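Local structure of beta-catenin homolog sys-1 (Caenorhabditis elegans, 3C2G) at residues R262-L267 / C305-Q310; A288-V293 / P327-L332; R331-H336 / S344-L349. The protein acts as a transcriptional coregulator in the Wnt signalling asymmetry pathway, binding the TCF factor POP-1 directly and activating or repressing target genes. One frame throughout, in Å; residues are numbered along the deposited sequence.

How the contacts relate
Starting from the N-terminal side, contact 1 (262-267 with 305-310) closes a loop of 37 intervening residues and brings helix 298-311 against helix 251-270. Within that loop lies helix 285-292, whose end opens contact 2 (288-293 with 327-332). Contact 2 closes only after contact 1 has closed, so the two cross along the chain, and their side chains touch. Contact 3 (331-336 with 344-349) starts where contact 2 ends, sharing Arg331 and Leu332, and spans just seven residues. It follows contact 1 in series, yet Leu308 touches Phe348 and Leu309 touches Ser344. Together they tie helices 251-270, 285-292, 298-311, 325-335 and 339-352 of the armadillo domain to one another.

Contact 1 (R262-L267 / C305-Q310); sequences RTFDLL and CKLLLQ
NE2 of Gln310 reaches from helix 298-311 to the end of helix 251-270, where it hydrogen-bonds to the carbonyl oxygen of Gly268 and, more weakly, to that of Leu271. One turn back on the same helix, Leu307 makes the apolar part of the contact. Its CG sits anti to the backbone N (chi1 -176°), and this carries both methyl groups out to helix 251-270. CD2 of Leu307 does most of the touching: it lies 3.9 Å from CD1 of Phe264, approaching the ring obliquely, and 4.0 Å from CB of Leu267. The other methyl, CD1 of Leu307, rests against the backbone instead, 4.1 Å from atom C of Leu267. CD2 is therefore shared by Phe264 and Leu267, which stand one turn apart, and the Leu307 side chain crosses that of Phe264 at about a right angle. All three residues are buried, and no hydrogen bond joins the two six-residue segments themselves. On the exposed side, Asp265 OD1 and Lys306 NZ are 6.3 Å apart, too far for direct pairing; OD2 of Asp265 makes its salt bridge with Arg195. The CA atoms of Phe264 and Leu307 come within 6.6 Å, and the two helices run in broadly the same direction. Leu309 packs on an aromatic side chain of the bound peptide and Gln310 on its backbone. This is the build of the beta-catenin armadillo domain, in which parallel helices of successive repeats line the groove that takes the partner peptide, here from POP-1.

Contact 2 (A288-V293 / P327-L332); sequences AITTVV and PFLLRL
Apolar contacts between Thr290 and Leu329, and between Val293 and Phe328, hold these two segments together. The methyl of Thr290 points into the fork of Leu329: CG2 of Thr290 is 3.9 Å from CD1 and equally 3.9 Å from CD2 of Leu329, with the two side chains crossing at about a right angle. Val293, the first residue past the end of its helix, sends CG2 to the edge of the Phe328 ring, near the ring plane, where it meets CE2 at 3.9 Å. Phe328 reaches this place because its CG is anti to the backbone N (chi1 172°), which swings the ring across toward the other helix.

A second kind of approach is polar against aromatic. The carbonyl oxygen of Thr290 comes to 3.5 Å from CE2 of Phe328, and it does so obliquely to the ring. No hydrogen bond links the two segments. The threonine hydroxyl is used within its own helix: OG1 of Thr290 bonds to the carbonyl oxygen of Gly287 and weakly to that of Val286. With OG1 set between the backbone N and the carbonyl carbon (chi1 64°), the methyl is the branch left facing Leu329.

The contact is helix-to-helix packing within the armadillo domain, joining the C-terminal end of helix 285-292 to helix 325-335. On the far side of helix 285-292, Val292 packs on Met232 and Tyr236 of helix 224-239 and on Phe264 of helix 251-270. Helix 298-311 touches both segments, meeting Ile289 through Leu307 and Leu308, and Leu332 through Cys305.

Contact 3 (R331-H336 / S344-L349); sequences RLIEIH and SGTGFL
Ile333 presses its side chain onto the backbone of Gly345, and it can be followed outward from CB, which points toward helix 339-352 but makes no close approach of its own. Two branches leave it. The short one, CG2 of Ile333, comes to 4.1 Å from CG2 of Thr346, methyl against methyl. The longer one begins with CG1 of Ile333, placed anti to the carbonyl carbon (chi1 -72°), which lies 3.8 Å from CA of Gly345. At the tip, CD1 of Ile333 settles on the main chain, 3.4 Å from atom C of Gly345 and 3.9 Å from N of Thr346. This fit depends on the glycine: a beta carbon at Gly345 would fall about 2.4 Å from CG1 of Ile333. The two backbones can accordingly come close, with the CA atoms of Ile333 and Gly345 6.1 Å apart. Cutting Ile333 back to an alanine would probably open a gap over the bare Gly345 backbone and leave the methyl of Thr346 without its mate.

No polar bond crosses between the two segments. The hydroxyl of Thr346 instead hydrogen-bonds to the carbonyl oxygen of Ile342 and to ND2 of Asn400, which leaves the threonine methyl as the branch that meets Ile333.

The two segments run in roughly opposite directions, their helices forming a helical hairpin with a short connection, closely packed at the glycine. Helix 368-377 packs Leu371 and Ile375 on Ile333, and Leu372 on Leu349. Helix 298-311 meets Ser344 through Cys305, and His336 through Asn298 and Ile301. Thr346 and Leu349 lean on helix 388-409.

Contact 1 (R262-L267 / C305-Q310)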
loop_
_atom_site.group_PDB
_atom_site.type_symbol
_atom_site.label_atom_id
_atom_site.label_comp_id
_atom_site.label_asym_id
_atom_site.label_seq_id
_atom_site.Cartn_x
_atom_site.Cartn_y
_atom_site.Cartn_z
ATOM N N ARG A 262 -4.341 -8.796 11.226
ATOM C CA ARG A 262 -5.127 -7.598 11.474
ATOM C C ARG A 262 -4.299 -6.481 12.118
ATOM O O ARG A 262 -4.602 -5.303 11.950
ATOM C CB ARG A 262 -6.369 -7.926 12.316
ATOM C CG ARG A 262 -7.429 -8.776 11.573
ATOM C CD ARG A 262 -8.599 -9.089 12.517
ATOM N NE ARG A 262 -9.598 -10.001 11.954
ATOM C CZ ARG A 262 -10.842 -9.654 11.622
ATOM N NH1 ARG A 262 -11.265 -8.403 11.793
ATOM N NH2 ARG A 262 -11.668 -10.567 11.124
ATOM N N THR A 263 -3.263 -6.845 12.862
ATOM C CA THR A 263 -2.337 -5.846 13.380
ATOM C C THR A 263 -1.527 -5.210 12.246
ATOM O O THR A 263 -1.322 -4.004 12.255
ATOM C CB THR A 263 -1.417 -6.442 14.428
ATOM O OG1 THR A 263 -2.209 -6.890 15.533
ATOM C CG2 THR A 263 -0.408 -5.421 14.919
ATOM N N PHE A 264 -1.099 -6.010 11.268
ATOM C CA PHE A 264 -0.442 -5.464 10.088
ATOM C C PHE A 264 -1.392 -4.516 9.358
ATOM O O PHE A 264 -1.007 -3.407 8.990
ATOM C CB PHE A 264 0.035 -6.569 9.118
ATOM C CG PHE A 264 1.244 -7.366 9.593
ATOM C CD1 PHE A 264 2.218 -6.798 10.404
ATOM C CD2 PHE A 264 1.412 -8.692 9.178
ATOM C CE1 PHE A 264 3.340 -7.543 10.805
ATOM C CE2 PHE A 264 2.527 -9.445 9.571
ATOM C CZ PHE A 264 3.492 -8.871 10.384
ATOM N N ASP A 265 -2.627 -4.955 9.144
ATOM C CA ASP A 265 -3.640 -4.147 8.459
ATOM C C ASP A 265 -3.918 -2.826 9.187
ATOM O O ASP A 265 -3.998 -1.783 8.554
ATOM C CB ASP A 265 -4.938 -4.948 8.292
ATOM C CG ASP A 265 -6.020 -4.177 7.526
ATOM O OD1 ASP A 265 -5.773 -3.763 6.366
ATOM O OD2 ASP A 265 -7.123 -3.981 8.085
ATOM N N LEU A 266 -4.039 -2.869 10.514
ATOM C CA LEU A 266 -4.304 -1.660 11.298
ATOM C C LEU A 266 -3.117 -0.662 11.253
ATOM O O LEU A 266 -3.311 0.532 10.964
ATOM C CB LEU A 266 -4.715 -2.009 12.731
ATOM C CG LEU A 266 -5.133 -0.869 13.663
ATOM C CD1 LEU A 266 -6.211 0.037 13.054
ATOM C CD2 LEU A 266 -5.581 -1.402 15.034
ATOM N N LEU A 267 -1.902 -1.148 11.500
ATOM C CA LEU A 267 -0.693 -0.328 11.300
ATOM C C LEU A 267 -0.612 0.297 9.900
ATOM O O LEU A 267 -0.272 1.465 9.766
ATOM C CB LEU A 267 0.556 -1.148 11.563
ATOM C CG LEU A 267 0.762 -1.456 13.031
ATOM C CD1 LEU A 267 1.681 -2.639 13.158
ATOM C CD2 LEU A 267 1.269 -0.224 13.758
ATOM N N CYS A 305 4.770 -8.153 4.323
ATOM C CA CYS A 305 5.522 -7.567 3.212
ATOM C C CYS A 305 4.840 -6.330 2.623
ATOM O O CYS A 305 5.515 -5.372 2.233
ATOM C CB CYS A 305 5.845 -8.631 2.156
ATOM S SG CYS A 305 7.040 -9.896 2.801
ATOM N N LYS A 306 3.510 -6.348 2.595
ATOM C CA LYS A 306 2.684 -5.187 2.215
ATOM C C LYS A 306 2.994 -3.966 3.091
ATOM O O LYS A 306 3.161 -2.859 2.584
ATOM C CB LYS A 306 1.204 -5.553 2.348
ATOM C CG LYS A 306 0.211 -4.569 1.737
ATOM C CD LYS A 306 -1.219 -4.895 2.234
ATOM C CE LYS A 306 -2.335 -4.083 1.522
ATOM N NZ LYS A 306 -2.082 -2.604 1.409
ATOM N N LEU A 307 3.079 -4.180 4.401
ATOM C CA LEU A 307 3.422 -3.130 5.331
ATOM C C LEU A 307 4.890 -2.666 5.191
ATOM O O LEU A 307 5.177 -1.479 5.288
ATOM C CB LEU A 307 3.111 -3.576 6.769
ATOM C CG LEU A 307 3.325 -2.545 7.891
ATOM C CD1 LEU A 307 2.479 -1.280 7.721
ATOM C CD2 LEU A 307 3.121 -3.165 9.285
ATOM N N LEU A 308 5.806 -3.604 4.968
ATOM C CA LEU A 308 7.189 -3.273 4.671
ATOM C C LEU A 308 7.257 -2.352 3.468
ATOM O O LEU A 308 7.930 -1.329 3.512
ATOM C CB LEU A 308 8.014 -4.527 4.411
ATOM C CG LEU A 308 8.476 -5.275 5.659
ATOM C CD1 LEU A 308 9.228 -6.538 5.272
ATOM C CD2 LEU A 308 9.341 -4.398 6.532
ATOM N N LEU A 309 6.542 -2.705 2.406
ATOM C CA LEU A 309 6.488 -1.873 1.223
ATOM C C LEU A 309 6.094 -0.445 1.615
ATOM O O LEU A 309 6.721 0.517 1.197
ATOM C CB LEU A 309 5.485 -2.452 0.219
ATOM C CG LEU A 309 5.369 -1.735 -1.125
ATOM C CD1 LEU A 309 6.721 -1.748 -1.874
ATOM C CD2 LEU A 309 4.227 -2.299 -2.002
ATOM N N GLN A 310 5.077 -0.327 2.460
ATOM C CA GLN A 310 4.477 0.949 2.750
ATOM C C GLN A 310 5.418 1.874 3.496
ATOM O O GLN A 310 5.300 3.081 3.382
ATOM C CB GLN A 310 3.230 0.726 3.588
ATOM C CG GLN A 310 2.275 1.893 3.601
ATOM C CD GLN A 310 1.044 1.606 4.448
ATOM O OE1 GLN A 310 0.431 0.539 4.314
ATOM N NE2 GLN A 310 0.688 2.544 5.335
#

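Contact 2 (A288-V293 / P327-L332)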
loop_
_atom_site.group_PDB
_atom_site.type_symbol
_atom_site.label_atom_id
_atom_site.label_comp_id
_atom_site.label_asym_id
_atom_site.label_seq_id
_atom_site.Cartn_x
_atom_site.Cartn_y
_atom_site.Cartn_z
ATOM N N ALA A 288 10.654 -5.866 13.633
ATOM C CA ALA A 288 9.501 -6.612 14.119
ATOM C C ALA A 288 8.804 -7.367 12.980
ATOM O O ALA A 288 8.565 -8.567 13.073
ATOM C CB ALA A 288 8.538 -5.685 14.825
ATOM N N ILE A 289 8.495 -6.666 11.901
ATOM C CA ILE A 289 7.876 -7.303 10.749
ATOM C C ILE A 289 8.692 -8.484 10.221
ATOM O O ILE A 289 8.144 -9.559 9.979
ATOM C CB ILE A 289 7.634 -6.298 9.617
ATOM C CG1 ILE A 289 6.643 -5.228 10.074
ATOM C CG2 ILE A 289 7.089 -7.000 8.381
ATOM C CD1 ILE A 289 6.557 -4.073 9.109
ATOM N N THR A 290 9.997 -8.289 10.061
ATOM C CA THR A 290 10.829 -9.309 9.454
ATOM C C THR A 290 10.982 -10.526 10.353
ATOM O O THR A 290 11.097 -11.643 9.841
ATOM C CB THR A 290 12.206 -8.769 8.937
ATOM O OG1 THR A 290 12.984 -8.307 10.032
ATOM C CG2 THR A 290 12.006 -7.612 7.988
ATOM N N THR A 291 10.955 -10.321 11.672
ATOM C CA THR A 291 10.967 -11.425 12.640
ATOM C C THR A 291 9.706 -12.284 12.504
ATOM O O THR A 291 9.781 -13.512 12.493
ATOM C CB THR A 291 11.048 -10.909 14.097
ATOM O OG1 THR A 291 12.243 -10.145 14.271
ATOM C CG2 THR A 291 11.053 -12.077 15.125
ATOM N N VAL A 292 8.562 -11.608 12.384
ATOM C CA VAL A 292 7.258 -12.240 12.379
ATOM C C VAL A 292 7.024 -13.019 11.099
ATOM O O VAL A 292 6.451 -14.107 11.140
ATOM C CB VAL A 292 6.129 -11.200 12.640
ATOM C CG1 VAL A 292 4.749 -11.748 12.246
ATOM C CG2 VAL A 292 6.137 -10.777 14.115
ATOM N N VAL A 293 7.479 -12.486 9.970
ATOM C CA VAL A 293 7.280 -13.173 8.693
ATOM C C VAL A 293 8.192 -14.378 8.478
ATOM O O VAL A 293 8.205 -14.952 7.400
ATOM C CB VAL A 293 7.322 -12.228 7.470
ATOM C CG1 VAL A 293 6.270 -11.137 7.610
ATOM C CG2 VAL A 293 8.714 -11.638 7.260
ATOM N N PRO A 327 19.628 -9.254 4.244
ATOM C CA PRO A 327 19.859 -10.592 3.680
ATOM C C PRO A 327 18.666 -11.534 3.829
ATOM O O PRO A 327 18.397 -12.332 2.922
ATOM C CB PRO A 327 21.046 -11.111 4.484
ATOM C CG PRO A 327 21.750 -9.886 4.920
ATOM C CD PRO A 327 20.685 -8.884 5.202
ATOM N N PHE A 328 17.949 -11.438 4.945
ATOM C CA PHE A 328 16.770 -12.278 5.143
ATOM C C PHE A 328 15.730 -11.990 4.081
ATOM O O PHE A 328 15.205 -12.898 3.451
ATOM C CB PHE A 328 16.176 -12.092 6.548
ATOM C CG PHE A 328 14.852 -12.785 6.741
ATOM C CD1 PHE A 328 14.802 -14.145 7.049
ATOM C CD2 PHE A 328 13.651 -12.081 6.592
ATOM C CE1 PHE A 328 13.566 -14.804 7.215
ATOM C CE2 PHE A 328 12.424 -12.724 6.746
ATOM C CZ PHE A 328 12.379 -14.090 7.064
ATOM N N LEU A 329 15.435 -10.714 3.880
ATOM C CA LEU A 329 14.473 -10.303 2.859
ATOM C C LEU A 329 14.883 -10.680 1.430
ATOM O O LEU A 329 14.039 -11.070 0.635
ATOM C CB LEU A 329 14.162 -8.808 2.978
ATOM C CG LEU A 329 13.453 -8.434 4.294
ATOM C CD1 LEU A 329 13.286 -6.939 4.407
ATOM C CD2 LEU A 329 12.089 -9.141 4.447
ATOM N N LEU A 330 16.170 -10.587 1.107
ATOM C CA LEU A 330 16.636 -11.037 -0.198
ATOM C C LEU A 330 16.420 -12.528 -0.387
ATOM O O LEU A 330 16.020 -12.960 -1.462
ATOM C CB LEU A 330 18.105 -10.671 -0.417
ATOM C CG LEU A 330 18.304 -9.163 -0.512
ATOM C CD1 LEU A 330 19.746 -8.794 -0.267
ATOM C CD2 LEU A 330 17.800 -8.642 -1.845
ATOM N N ARG A 331 16.672 -13.303 0.662
ATOM C CA ARG A 331 16.438 -14.738 0.635
ATOM C C ARG A 331 14.966 -15.043 0.402
ATOM O O ARG A 331 14.621 -15.895 -0.414
ATOM C CB ARG A 331 16.901 -15.376 1.938
ATOM C CG ARG A 331 17.296 -16.845 1.805
ATOM C CD ARG A 331 17.926 -17.388 3.111
ATOM N NE ARG A 331 18.838 -16.424 3.756
ATOM C CZ ARG A 331 18.704 -15.970 5.006
ATOM N NH1 ARG A 331 17.709 -16.406 5.779
ATOM N NH2 ARG A 331 19.575 -15.090 5.490
ATOM N N LEU A 332 14.102 -14.327 1.115
ATOM C CA LEU A 332 12.658 -14.443 0.940
ATOM C C LEU A 332 12.222 -14.180 -0.496
ATOM O O LEU A 332 11.481 -14.964 -1.064
ATOM C CB LEU A 332 11.921 -13.500 1.897
ATOM C CG LEU A 332 10.412 -13.732 1.969
ATOM C CD1 LEU A 332 10.136 -15.092 2.616
ATOM C CD2 LEU A 332 9.706 -12.607 2.725
#

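Contact 3 (R331-H336 / S344-L349)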
loop_
_atom_site.group_PDB
_atom_site.type_symbol
_atom_site.label_atom_id
_atom_site.label_comp_id
_atom_site.label_asym_id
_atom_site.label_seq_id
_atom_site.Cartn_x
_atom_site.Cartn_y
_atom_site.Cartn_z
ATOM N N ARG A 331 16.672 -13.303 0.662
ATOM C CA ARG A 331 16.438 -14.738 0.635
ATOM C C ARG A 331 14.966 -15.043 0.402
ATOM O O ARG A 331 14.621 -15.895 -0.414
ATOM C CB ARG A 331 16.901 -15.376 1.938
ATOM C CG ARG A 331 17.296 -16.845 1.805
ATOM C CD ARG A 331 17.926 -17.388 3.111
ATOM N NE ARG A 331 18.838 -16.424 3.756
ATOM C CZ ARG A 331 18.704 -15.970 5.006
ATOM N NH1 ARG A 331 17.709 -16.406 5.779
ATOM N NH2 ARG A 331 19.575 -15.090 5.490
ATOM N N LEU A 332 14.102 -14.327 1.115
ATOM C CA LEU A 332 12.658 -14.443 0.940
ATOM C C LEU A 332 12.222 -14.180 -0.496
ATOM O O LEU A 332 11.481 -14.964 -1.064
ATOM C CB LEU A 332 11.921 -13.500 1.897
ATOM C CG LEU A 332 10.412 -13.732 1.969
ATOM C CD1 LEU A 332 10.136 -15.092 2.616
ATOM C CD2 LEU A 332 9.706 -12.607 2.725
ATOM N N ILE A 333 12.680 -13.078 -1.077
ATOM C CA ILE A 333 12.341 -12.720 -2.451
ATOM C C ILE A 333 12.823 -13.799 -3.438
ATOM O O ILE A 333 12.143 -14.130 -4.407
ATOM C CB ILE A 333 12.930 -11.336 -2.799
ATOM C CG1 ILE A 333 12.169 -10.236 -2.070
ATOM C CG2 ILE A 333 12.900 -11.066 -4.291
ATOM C CD1 ILE A 333 13.024 -9.001 -1.806
ATOM N N GLU A 334 13.998 -14.351 -3.158
ATOM C CA GLU A 334 14.595 -15.404 -3.967
ATOM C C GLU A 334 13.755 -16.693 -4.054
ATOM O O GLU A 334 13.625 -17.258 -5.144
ATOM C CB GLU A 334 16.000 -15.720 -3.443
ATOM C CG GLU A 334 16.857 -16.591 -4.364
ATOM C CD GLU A 334 18.234 -16.879 -3.776
ATOM O OE1 GLU A 334 18.391 -16.815 -2.533
ATOM O OE2 GLU A 334 19.164 -17.175 -4.556
ATOM N N ILE A 335 13.188 -17.149 -2.929
ATOM C CA ILE A 335 12.478 -18.443 -2.917
ATOM C C ILE A 335 10.945 -18.399 -2.853
ATOM O O ILE A 335 10.290 -19.373 -3.233
ATOM C CB ILE A 335 13.042 -19.470 -1.853
ATOM C CG1 ILE A 335 12.224 -19.483 -0.545
ATOM C CG2 ILE A 335 14.567 -19.327 -1.652
ATOM C CD1 ILE A 335 12.594 -18.438 0.498
ATOM N N HIS A 336 10.364 -17.295 -2.388
ATOM C CA HIS A 336 8.908 -17.255 -2.223
ATOM C C HIS A 336 8.173 -17.218 -3.550
ATOM O O HIS A 336 8.365 -16.305 -4.340
ATOM C CB HIS A 336 8.440 -16.108 -1.339
ATOM C CG HIS A 336 7.069 -16.320 -0.788
ATOM N ND1 HIS A 336 6.847 -16.840 0.470
ATOM C CD2 HIS A 336 5.848 -16.138 -1.340
ATOM C CE1 HIS A 336 5.549 -16.943 0.678
ATOM N NE2 HIS A 336 4.920 -16.517 -0.402
ATOM N N SER A 344 6.186 -6.801 -3.354
ATOM C CA SER A 344 6.427 -6.047 -2.126
ATOM C C SER A 344 7.907 -5.978 -1.776
ATOM O O SER A 344 8.414 -4.912 -1.441
ATOM C CB SER A 344 5.662 -6.657 -0.953
ATOM O OG SER A 344 4.281 -6.784 -1.237
ATOM N N GLY A 345 8.587 -7.122 -1.856
ATOM C CA GLY A 345 9.995 -7.222 -1.504
ATOM C C GLY A 345 10.889 -6.385 -2.401
ATOM O O GLY A 345 11.752 -5.653 -1.911
ATOM N N THR A 346 10.699 -6.495 -3.716
ATOM C CA THR A 346 11.510 -5.732 -4.650
ATOM C C THR A 346 11.202 -4.235 -4.554
ATOM O O THR A 346 12.087 -3.405 -4.781
ATOM C CB THR A 346 11.362 -6.211 -6.136
ATOM O OG1 THR A 346 9.999 -6.088 -6.568
ATOM C CG2 THR A 346 11.837 -7.647 -6.309
ATOM N N GLY A 347 9.942 -3.901 -4.247
ATOM C CA GLY A 347 9.525 -2.520 -4.047
ATOM C C GLY A 347 10.239 -1.943 -2.843
ATOM O O GLY A 347 10.794 -0.853 -2.903
ATOM N N PHE A 348 10.246 -2.699 -1.753
ATOM C CA PHE A 348 10.987 -2.354 -0.554
ATOM C C PHE A 348 12.504 -2.182 -0.793
ATOM O O PHE A 348 13.124 -1.256 -0.269
ATOM C CB PHE A 348 10.746 -3.418 0.524
ATOM C CG PHE A 348 11.581 -3.231 1.746
ATOM C CD1 PHE A 348 11.161 -2.396 2.766
ATOM C CD2 PHE A 348 12.808 -3.863 1.865
ATOM C CE1 PHE A 348 11.948 -2.216 3.911
ATOM C CE2 PHE A 348 13.606 -3.675 2.986
ATOM C CZ PHE A 348 13.175 -2.859 4.013
ATOM N N LEU A 349 13.088 -3.101 -1.551
ATOM C CA LEU A 349 14.503 -3.085 -1.855
ATOM C C LEU A 349 14.883 -1.792 -2.578
ATOM O O LEU A 349 15.850 -1.125 -2.208
ATOM C CB LEU A 349 14.844 -4.306 -2.716
ATOM C CG LEU A 349 16.311 -4.591 -3.018
ATOM C CD1 LEU A 349 17.156 -4.719 -1.728
ATOM C CD2 LEU A 349 16.432 -5.838 -3.909
#